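Local coordinates for protein Rab GDP dissociation inhibitor alpha (Naegleria fowleri, PDB 6C87) that probably holds Rab GTPases in their GDP-bound form and extracts them from membranes, at residues 394-402 with 410-418. Numbering follows the deposited sequence.
Sequences ILDTYAPLE and FISKSYDAT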
ATOM      1  N   ILE A 394     -39.400 -15.471  -2.518  1.00 37.42           N
ATOM      2  CA  ILE A 394     -38.530 -15.837  -3.631  1.00 33.90           C
ATOM      3  C   ILE A 394     -38.186 -14.581  -4.425  1.00 41.21           C
ATOM      4  O   ILE A 394     -39.072 -13.782  -4.762  1.00 35.91           O
ATOM      5  CB  ILE A 394     -39.201 -16.894  -4.521  1.00 37.97           C
ATOM      6  CG1 ILE A 394     -39.613 -18.092  -3.664  1.00 43.65           C
ATOM      7  CG2 ILE A 394     -38.259 -17.318  -5.637  1.00 37.50           C
ATOM      8  CD1 ILE A 394     -40.502 -19.077  -4.376  1.00 36.46           C
ATOM      9  N   LEU A 395     -36.898 -14.412  -4.733  1.00 42.63           N
ATOM     10  CA  LEU A 395     -36.409 -13.231  -5.431  1.00 37.11           C
ATOM     11  C   LEU A 395     -35.494 -13.628  -6.578  1.00 36.34           C
ATOM     12  O   LEU A 395     -34.712 -14.573  -6.464  1.00 37.61           O
ATOM     13  CB  LEU A 395     -35.639 -12.310  -4.486  1.00 38.82           C
ATOM     14  CG  LEU A 395     -36.415 -11.592  -3.386  1.00 41.79           C
ATOM     15  CD1 LEU A 395     -35.445 -10.840  -2.485  1.00 40.08           C
ATOM     16  CD2 LEU A 395     -37.451 -10.647  -3.992  1.00 37.06           C
ATOM     17  N   ASP A 396     -35.576 -12.873  -7.666  1.00 41.32           N
ATOM     18  CA  ASP A 396     -34.607 -12.980  -8.742  1.00 39.32           C
ATOM     19  C   ASP A 396     -33.344 -12.209  -8.371  1.00 46.46           C
ATOM     20  O   ASP A 396     -33.407 -11.147  -7.740  1.00 41.98           O
ATOM     21  CB  ASP A 396     -35.204 -12.427 -10.037  1.00 40.82           C
ATOM     22  CG  ASP A 396     -36.362 -13.269 -10.562  1.00 48.04           C
ATOM     23  OD1 ASP A 396     -36.243 -14.510 -10.619  1.00 51.31           O
ATOM     24  OD2 ASP A 396     -37.402 -12.686 -10.919  1.00 54.82           O
ATOM     25  N   THR A 397     -32.197 -12.736  -8.780  1.00 41.15           N
ATOM     26  CA  THR A 397     -30.915 -12.099  -8.524  1.00 36.49           C
ATOM     27  C   THR A 397     -30.318 -11.602  -9.835  1.00 45.73           C
ATOM     28  O   THR A 397     -30.544 -12.180 -10.907  1.00 38.18           O
ATOM     29  CB  THR A 397     -29.950 -13.063  -7.819  1.00 31.55           C
ATOM     30  OG1 THR A 397     -29.751 -14.234  -8.617  1.00 40.22           O
ATOM     31  CG2 THR A 397     -30.539 -13.494  -6.500  1.00 30.22           C
ATOM     32  N   TYR A 398     -29.580 -10.495  -9.751  1.00 49.87           N
ATOM     33  CA  TYR A 398     -29.051  -9.861 -10.949  1.00 45.96           C
ATOM     34  C   TYR A 398     -27.632  -9.383 -10.702  1.00 46.00           C
ATOM     35  O   TYR A 398     -27.214  -9.152  -9.564  1.00 43.66           O
ATOM     36  CB  TYR A 398     -29.901  -8.669 -11.407  1.00 47.47           C
ATOM     37  CG  TYR A 398     -31.321  -9.008 -11.796  1.00 47.33           C
ATOM     38  CD1 TYR A 398     -32.338  -9.026 -10.842  1.00 41.85           C
ATOM     39  CD2 TYR A 398     -31.646  -9.316 -13.112  1.00 47.28           C
ATOM     40  CE1 TYR A 398     -33.640  -9.336 -11.189  1.00 46.56           C
ATOM     41  CE2 TYR A 398     -32.947  -9.626 -13.470  1.00 50.10           C
ATOM     42  CZ  TYR A 398     -33.941  -9.634 -12.506  1.00 52.88           C
ATOM     43  OH  TYR A 398     -35.238  -9.943 -12.858  1.00 56.68           O
ATOM     44  N   ALA A 399     -26.916  -9.186 -11.801  1.00 47.97           N
ATOM     45  CA  ALA A 399     -25.568  -8.655 -11.784  1.00 44.92           C
ATOM     46  C   ALA A 399     -25.403  -7.755 -13.005  1.00 47.92           C
ATOM     47  O   ALA A 399     -25.972  -8.040 -14.060  1.00 45.86           O
ATOM     48  CB  ALA A 399     -24.509  -9.766 -11.809  1.00 42.73           C
ATOM     49  N   PRO A 400     -24.633  -6.675 -12.873  1.00 48.58           N
ATOM     50  CA  PRO A 400     -24.489  -5.733 -13.992  1.00 46.79           C
ATOM     51  C   PRO A 400     -23.664  -6.306 -15.131  1.00 54.73           C
ATOM     52  O   PRO A 400     -22.809  -7.173 -14.939  1.00 56.35           O
ATOM     53  CB  PRO A 400     -23.788  -4.532 -13.349  1.00 43.41           C
ATOM     54  CG  PRO A 400     -23.069  -5.109 -12.166  1.00 40.14           C
ATOM     55  CD  PRO A 400     -23.939  -6.207 -11.662  1.00 38.69           C
ATOM     56  N   LEU A 401     -23.949  -5.810 -16.340  1.00 57.38           N
ATOM     57  CA  LEU A 401     -23.207  -6.237 -17.521  1.00 56.07           C
ATOM     58  C   LEU A 401     -21.825  -5.591 -17.587  1.00 60.95           C
ATOM     59  O   LEU A 401     -20.847  -6.248 -17.964  1.00 63.90           O
ATOM     60  CB  LEU A 401     -23.999  -5.896 -18.782  1.00 53.91           C
ATOM     61  CG  LEU A 401     -25.401  -6.488 -18.915  1.00 53.24           C
ATOM     62  CD1 LEU A 401     -26.171  -5.803 -20.046  1.00 49.90           C
ATOM     63  CD2 LEU A 401     -25.323  -7.978 -19.143  1.00 48.52           C
ATOM     64  N   GLU A 402     -21.724  -4.314 -17.228  1.00 61.27           N
ATOM     65  CA  GLU A 402     -20.467  -3.586 -17.254  1.00 57.15           C
ATOM     66  C   GLU A 402     -20.169  -3.045 -15.861  1.00 56.14           C
ATOM     67  O   GLU A 402     -21.063  -2.916 -15.020  1.00 56.45           O
ATOM     68  CB  GLU A 402     -20.505  -2.447 -18.291  1.00 52.14           C
ATOM     69  N   PHE A 410     -22.887   2.613 -11.967  1.00 60.61           N
ATOM     70  CA  PHE A 410     -22.305   1.606 -11.087  1.00 58.03           C
ATOM     71  C   PHE A 410     -23.436   0.884 -10.366  1.00 56.43           C
ATOM     72  O   PHE A 410     -24.136   1.479  -9.538  1.00 60.86           O
ATOM     73  CB  PHE A 410     -21.325   2.260 -10.117  1.00 53.71           C
ATOM     74  CG  PHE A 410     -20.226   3.006 -10.809  1.00 55.26           C
ATOM     75  CD1 PHE A 410     -20.388   4.334 -11.161  1.00 58.74           C
ATOM     76  CD2 PHE A 410     -19.048   2.365 -11.156  1.00 60.52           C
ATOM     77  CE1 PHE A 410     -19.381   5.021 -11.824  1.00 64.02           C
ATOM     78  CE2 PHE A 410     -18.036   3.043 -11.817  1.00 64.97           C
ATOM     79  CZ  PHE A 410     -18.206   4.376 -12.152  1.00 65.09           C
ATOM     80  N   ILE A 411     -23.613  -0.399 -10.684  1.00 48.38           N
ATOM     81  CA  ILE A 411     -24.752  -1.188 -10.225  1.00 46.89           C
ATOM     82  C   ILE A 411     -24.277  -2.246  -9.238  1.00 47.92           C
ATOM     83  O   ILE A 411     -23.231  -2.878  -9.438  1.00 48.25           O
ATOM     84  CB  ILE A 411     -25.500  -1.838 -11.406  1.00 42.62           C
ATOM     85  CG1 ILE A 411     -25.786  -0.791 -12.487  1.00 48.06           C
ATOM     86  CG2 ILE A 411     -26.789  -2.492 -10.930  1.00 38.38           C
ATOM     87  CD1 ILE A 411     -26.437  -1.353 -13.735  1.00 51.02           C
ATOM     88  N   SER A 412     -25.046  -2.429  -8.168  1.00 38.94           N
ATOM     89  CA  SER A 412     -24.744  -3.449  -7.178  1.00 42.25           C
ATOM     90  C   SER A 412     -25.303  -4.801  -7.611  1.00 45.97           C
ATOM     91  O   SER A 412     -26.182  -4.898  -8.471  1.00 41.82           O
ATOM     92  CB  SER A 412     -25.330  -3.077  -5.815  1.00 38.95           C
ATOM     93  OG  SER A 412     -26.753  -2.989  -5.870  1.00 35.66           O
ATOM     94  N   LYS A 413     -24.776  -5.854  -6.990  1.00 43.90           N
ATOM     95  CA  LYS A 413     -25.322  -7.188  -7.156  1.00 34.85           C
ATOM     96  C   LYS A 413     -26.478  -7.407  -6.192  1.00 34.78           C
ATOM     97  O   LYS A 413     -26.550  -6.789  -5.126  1.00 33.24           O
ATOM     98  CB  LYS A 413     -24.243  -8.245  -6.924  1.00 40.69           C
ATOM     99  CG  LYS A 413     -23.138  -8.218  -7.961  1.00 47.43           C
ATOM    100  CD  LYS A 413     -22.073  -9.255  -7.667  1.00 43.51           C
ATOM    101  CE  LYS A 413     -20.983  -9.203  -8.717  1.00 53.83           C
ATOM    102  NZ  LYS A 413     -19.886 -10.151  -8.408  1.00 63.92           N
ATOM    103  N   SER A 414     -27.408  -8.272  -6.594  1.00 35.56           N
ATOM    104  CA  SER A 414     -28.435  -8.717  -5.666  1.00 34.67           C
ATOM    105  C   SER A 414     -27.794  -9.480  -4.514  1.00 44.13           C
ATOM    106  O   SER A 414     -26.735 -10.100  -4.658  1.00 40.53           O
ATOM    107  CB  SER A 414     -29.448  -9.604  -6.380  1.00 36.26           C
ATOM    108  OG  SER A 414     -30.039  -8.911  -7.467  1.00 42.42           O
ATOM    109  N   TYR A 415     -28.465  -9.481  -3.371  1.00 48.07           N
ATOM    110  CA  TYR A 415     -27.906 -10.156  -2.212  1.00 42.92           C
ATOM    111  C   TYR A 415     -28.053 -11.665  -2.379  1.00 43.84           C
ATOM    112  O   TYR A 415     -29.135 -12.163  -2.706  1.00 38.91           O
ATOM    113  CB  TYR A 415     -28.582  -9.662  -0.935  1.00 38.16           C
ATOM    114  CG  TYR A 415     -28.368  -8.185  -0.741  1.00 45.54           C
ATOM    115  CD1 TYR A 415     -27.123  -7.692  -0.384  1.00 48.54           C
ATOM    116  CD2 TYR A 415     -29.403  -7.279  -0.937  1.00 45.58           C
ATOM    117  CE1 TYR A 415     -26.909  -6.336  -0.221  1.00 53.59           C
ATOM    118  CE2 TYR A 415     -29.203  -5.922  -0.769  1.00 43.72           C
ATOM    119  CZ  TYR A 415     -27.951  -5.450  -0.416  1.00 52.24           C
ATOM    120  OH  TYR A 415     -27.734  -4.093  -0.252  1.00 57.54           O
ATOM    121  N   ASP A 416     -26.956 -12.387  -2.164  1.00 36.08           N
ATOM    122  CA  ASP A 416     -26.974 -13.834  -2.286  1.00 27.48           C
ATOM    123  C   ASP A 416     -27.593 -14.448  -1.035  1.00 31.40           C
ATOM    124  O   ASP A 416     -27.977 -13.750  -0.087  1.00 31.99           O
ATOM    125  CB  ASP A 416     -25.564 -14.360  -2.578  1.00 28.20           C
ATOM    126  CG  ASP A 416     -24.564 -14.107  -1.441  1.00 38.07           C
ATOM    127  OD1 ASP A 416     -24.960 -13.919  -0.271  1.00 37.89           O
ATOM    128  OD2 ASP A 416     -23.350 -14.068  -1.736  1.00 38.80           O
ATOM    129  N   ALA A 417     -27.682 -15.782  -1.035  1.00 31.93           N
ATOM    130  CA  ALA A 417     -28.408 -16.504   0.003  1.00 35.15           C
ATOM    131  C   ALA A 417     -27.675 -16.549   1.341  1.00 35.85           C
ATOM    132  O   ALA A 417     -28.312 -16.823   2.364  1.00 38.28           O
ATOM    133  CB  ALA A 417     -28.696 -17.930  -0.463  1.00 27.44           C
ATOM    134  N   THR A 418     -26.370 -16.289   1.364  1.00 34.48           N
ATOM    135  CA  THR A 418     -25.615 -16.402   2.604  1.00 40.16           C
ATOM    136  C   THR A 418     -26.198 -15.500   3.685  1.00 44.51           C
ATOM    137  O   THR A 418     -26.724 -14.414   3.413  1.00 41.65           O
ATOM    138  CB  THR A 418     -24.139 -16.048   2.381  1.00 43.61           C
ATOM    139  OG1 THR A 418     -24.006 -14.642   2.120  1.00 48.46           O
ATOM    140  CG2 THR A 418     -23.579 -16.834   1.200  1.00 45.52           C
TER
HETATM  141  O   HOH W   1     -21.779  -1.298 -13.173  1.00 45.23           O
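Ser414 grips the backbone of Tyr398 at both of its polar atoms. The amide N of Ser414 donates to Tyr398 O over 3.1 Å in a nearly straight bond (173°) that lies in the carbonyl plane. Tyr398 N in turn donates a hydrogen bond to Ser414 OG at 2.8 Å along a more bent path (145°). The serine hydroxyl can return to the strand because OG stands beside its own backbone N (chi1 -58°), so a side chain supplies the acceptor for the second bond. Ser414 CB meanwhile rests against Thr397, 3.8 Å from Thr397 CB, and Ser414 OG lies at the edge of the Tyr398 ring, near its plane. Thr397 OG1 is hydrogen-bonded to Thr305 OG1. Toward Pro400 the contact becomes apolar: the side chains of Pro400 and Ile411 pass each other in opposite directions, with Pro400 CB 3.7 Å from Ile411 CB. Pro400 CG also packs against the backbone carbonyl, 3.5 Å from Ile411 O. Beyond them a water bridges Glu402 O and Ile411 N. The segments run roughly antiparallel and join the end of strand 389-400, paired on its sheet with strand 302-315, to the chain leaving strand 409-411, an outermost strand, within this chain, of the parallel Rossmann-like sheet. On the side of 410-418 away from 394-402, Ser412 packs on helices 422-436 and 22-33, where Ser412 OG is hydrogen-bonded to Glu24 OE2, and Tyr415 OH reaches Thr23 N.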